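Local coordinates for MgGH51 (Meripilus giganteus, PDB 6ZQ1), which probably cleaves non-reducing terminal alpha-L-arabinofuranosyl residues from arabinose-containing polysaccharides, as a retaining fungal family 51 arabinofuranosidase, at residues A[18-23]-A[218-223]. Residues are numbered along the deposited sequence; the frame is centred on the assembly and turned at random.
Sequences YGLMFE and AEMGPS. With EDG (1,4-dideoxy-1,4-imino-L-arabinitol), chain F.
Residues 18–20 and 220–223 pass each other at a steep angle, their end-to-end directions 102° apart, with G19 and P222 opposed at 4.3 Å between CA atoms. The carbonyl of Y18 joins the two backbones: S223 N donates to Y18 O over 2.9 Å, in the carbonyl plane. The hydroxyl of S223 reaches the same oxygen from above that plane, S223 OG lying 2.6 Å from Y18 O. With chi1 at 64°, OG sits between the backbone N and carbonyl carbon of its own residue, which brings both donors of S223 to one acceptor. A water bridges Y18 O and G221 O, giving the buried carbonyl a third donor. The segment 218–223 follows helix 211–219 and leaves helical geometry at G221, whose phi is positive, in the turn that leads into strand 224–227. In the parallel (beta/alpha)8 barrel of this clan GH-A fold, that strand lies beside strand 20–21, and L20 makes backbone hydrogen bonds with F224 and R226. The L20 side chain crosses those of P222 and M220 obliquely: its CG is 3.6 Å from P222 CB, and its CD2 meets the methyl of M220, CE, also at 3.6 Å. A bend at chi3 (-52°) turns that methyl onto the leucine, while F509 of helix 507–517 touches M220 as well. Farther along the first segment, E23 OE2 accepts a 2.6 Å hydrogen bond from O3' of the bound iminosugar, and E23 OE1 is hydrogen-bonded to the backbone N of N232 and to W261 NE1.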
loop_
_atom_site.group_PDB
_atom_site.type_symbol
_atom_site.label_atom_id
_atom_site.label_comp_id
_atom_site.label_asym_id
_atom_site.label_seq_id
_atom_site.Cartn_x
_atom_site.Cartn_y
_atom_site.Cartn_z
ATOM N N TYR A 18 11.863 9.337 4.957
ATOM C CA TYR A 18 10.439 9.402 4.517
ATOM C C TYR A 18 10.097 8.262 3.576
ATOM O O TYR A 18 10.831 8.033 2.587
ATOM C CB TYR A 18 10.118 10.742 3.865
ATOM C CG TYR A 18 10.414 11.913 4.766
ATOM C CD1 TYR A 18 9.599 12.169 5.854
ATOM C CD2 TYR A 18 11.510 12.735 4.543
ATOM C CE1 TYR A 18 9.879 13.224 6.693
ATOM C CE2 TYR A 18 11.793 13.800 5.379
ATOM C CZ TYR A 18 10.949 14.066 6.431
ATOM O OH TYR A 18 11.255 15.089 7.289
ATOM N N GLY A 19 9.014 7.547 3.891
ATOM C CA GLY A 19 8.556 6.439 3.060
ATOM C C GLY A 19 7.122 6.029 3.341
ATOM O O GLY A 19 6.357 6.822 3.991
ATOM N N LEU A 20 6.779 4.826 2.905
ATOM C CA LEU A 20 5.378 4.350 2.763
ATOM C C LEU A 20 5.208 3.115 3.634
ATOM O O LEU A 20 6.179 2.330 3.772
ATOM C CB LEU A 20 5.077 3.969 1.304
ATOM C CG LEU A 20 5.240 5.077 0.266
ATOM C CD1 LEU A 20 4.668 4.607 -1.052
ATOM C CD2 LEU A 20 4.550 6.367 0.708
ATOM N N MET A 21 4.010 2.941 4.186
ATOM C CA MET A 21 3.593 1.709 4.913
ATOM C C MET A 21 2.441 1.074 4.151
ATOM O O MET A 21 1.390 1.715 3.996
ATOM C CB MET A 21 3.132 2.045 6.338
ATOM C CG MET A 21 2.703 0.829 7.163
ATOM S SD MET A 21 0.978 0.392 6.971
ATOM C CE MET A 21 0.929 -1.167 7.831
ATOM N N PHE A 22 2.603 -0.194 3.787
ATOM C CA PHE A 22 1.600 -0.929 3.019
ATOM C C PHE A 22 1.205 -2.251 3.674
ATOM O O PHE A 22 2.019 -3.033 4.170
ATOM C CB PHE A 22 2.093 -1.202 1.607
ATOM C CG PHE A 22 0.997 -1.726 0.741
ATOM C CD1 PHE A 22 0.141 -0.871 0.065
ATOM C CD2 PHE A 22 0.844 -3.091 0.552
ATOM C CE1 PHE A 22 -0.848 -1.361 -0.775
ATOM C CE2 PHE A 22 -0.179 -3.567 -0.253
ATOM C CZ PHE A 22 -1.016 -2.710 -0.914
ATOM N N GLU A 23 -0.097 -2.474 3.662
ATOM C CA GLU A 23 -0.748 -3.793 3.802
ATOM C C GLU A 23 -1.989 -3.746 2.928
ATOM O O GLU A 23 -2.414 -2.641 2.543
ATOM C CB GLU A 23 -1.061 -4.105 5.258
ATOM C CG GLU A 23 -2.194 -3.279 5.773
ATOM C CD GLU A 23 -2.540 -3.519 7.228
ATOM O OE1 GLU A 23 -2.771 -4.696 7.624
ATOM O OE2 GLU A 23 -2.666 -2.510 7.936
ATOM N N ALA A 218 4.695 7.116 -6.336
ATOM C CA ALA A 218 6.018 7.565 -6.829
ATOM C C ALA A 218 6.168 9.096 -6.689
ATOM O O ALA A 218 7.245 9.548 -6.261
ATOM C CB ALA A 218 6.229 7.052 -8.246
ATOM N N GLU A 219 5.092 9.846 -6.917
ATOM C CA GLU A 219 5.002 11.332 -6.841
ATOM C C GLU A 219 5.454 11.848 -5.462
ATOM O O GLU A 219 6.026 12.985 -5.396
ATOM C CB GLU A 219 3.556 11.747 -7.160
ATOM C CG GLU A 219 3.265 13.204 -6.962
ATOM C CD GLU A 219 1.827 13.593 -7.231
ATOM O OE1 GLU A 219 1.126 12.812 -7.908
ATOM O OE2 GLU A 219 1.410 14.689 -6.754
ATOM N N MET A 220 5.227 11.065 -4.403
ATOM C CA MET A 220 5.550 11.458 -3.003
ATOM C C MET A 220 7.058 11.363 -2.739
ATOM O O MET A 220 7.476 11.814 -1.701
ATOM C CB MET A 220 4.838 10.548 -2.001
ATOM C CG MET A 220 3.820 11.245 -1.164
ATOM S SD MET A 220 3.149 10.007 -0.005
ATOM C CE MET A 220 2.730 8.760 -1.203
ATOM N N GLY A 221 7.826 10.809 -3.668
ATOM C CA GLY A 221 9.282 10.631 -3.553
ATOM C C GLY A 221 9.675 9.787 -2.342
ATOM O O GLY A 221 10.584 10.155 -1.606
ATOM N N PRO A 222 9.028 8.624 -2.104
ATOM C CA PRO A 222 9.355 7.811 -0.936
ATOM C C PRO A 222 10.695 7.103 -1.108
ATOM O O PRO A 222 11.037 6.746 -2.267
ATOM C CB PRO A 222 8.203 6.775 -0.896
ATOM C CG PRO A 222 7.811 6.602 -2.371
ATOM C CD PRO A 222 8.004 7.988 -2.972
ATOM N N SER A 223 11.345 6.776 0.017
ATOM C CA SER A 223 12.674 6.110 0.030
ATOM C C SER A 223 12.525 4.644 0.429
ATOM O O SER A 223 13.452 3.867 0.214
ATOM C CB SER A 223 13.614 6.840 0.974
ATOM O OG SER A 223 13.128 6.759 2.325
HETATM O "O2'" EDG F . -0.443 -2.681 12.590
HETATM C "C2'" EDG F . -1.816 -2.388 12.557
HETATM C "C1'" EDG F . -2.171 -1.257 13.524
HETATM N "N4'" EDG F . -2.858 -0.285 12.676
HETATM C "C3'" EDG F . -2.299 -1.944 11.163
HETATM O "O3'" EDG F . -2.786 -3.076 10.432
HETATM C "C4'" EDG F . -3.421 -0.947 11.480
HETATM C "C5'" EDG F . -3.792 -0.021 10.326
HETATM O "O5'" EDG F . -2.699 0.768 9.881
HETATM O O HOH W 1 13.728 10.097 2.820
HETATM O O HOH W 2 11.825 10.208 0.753
#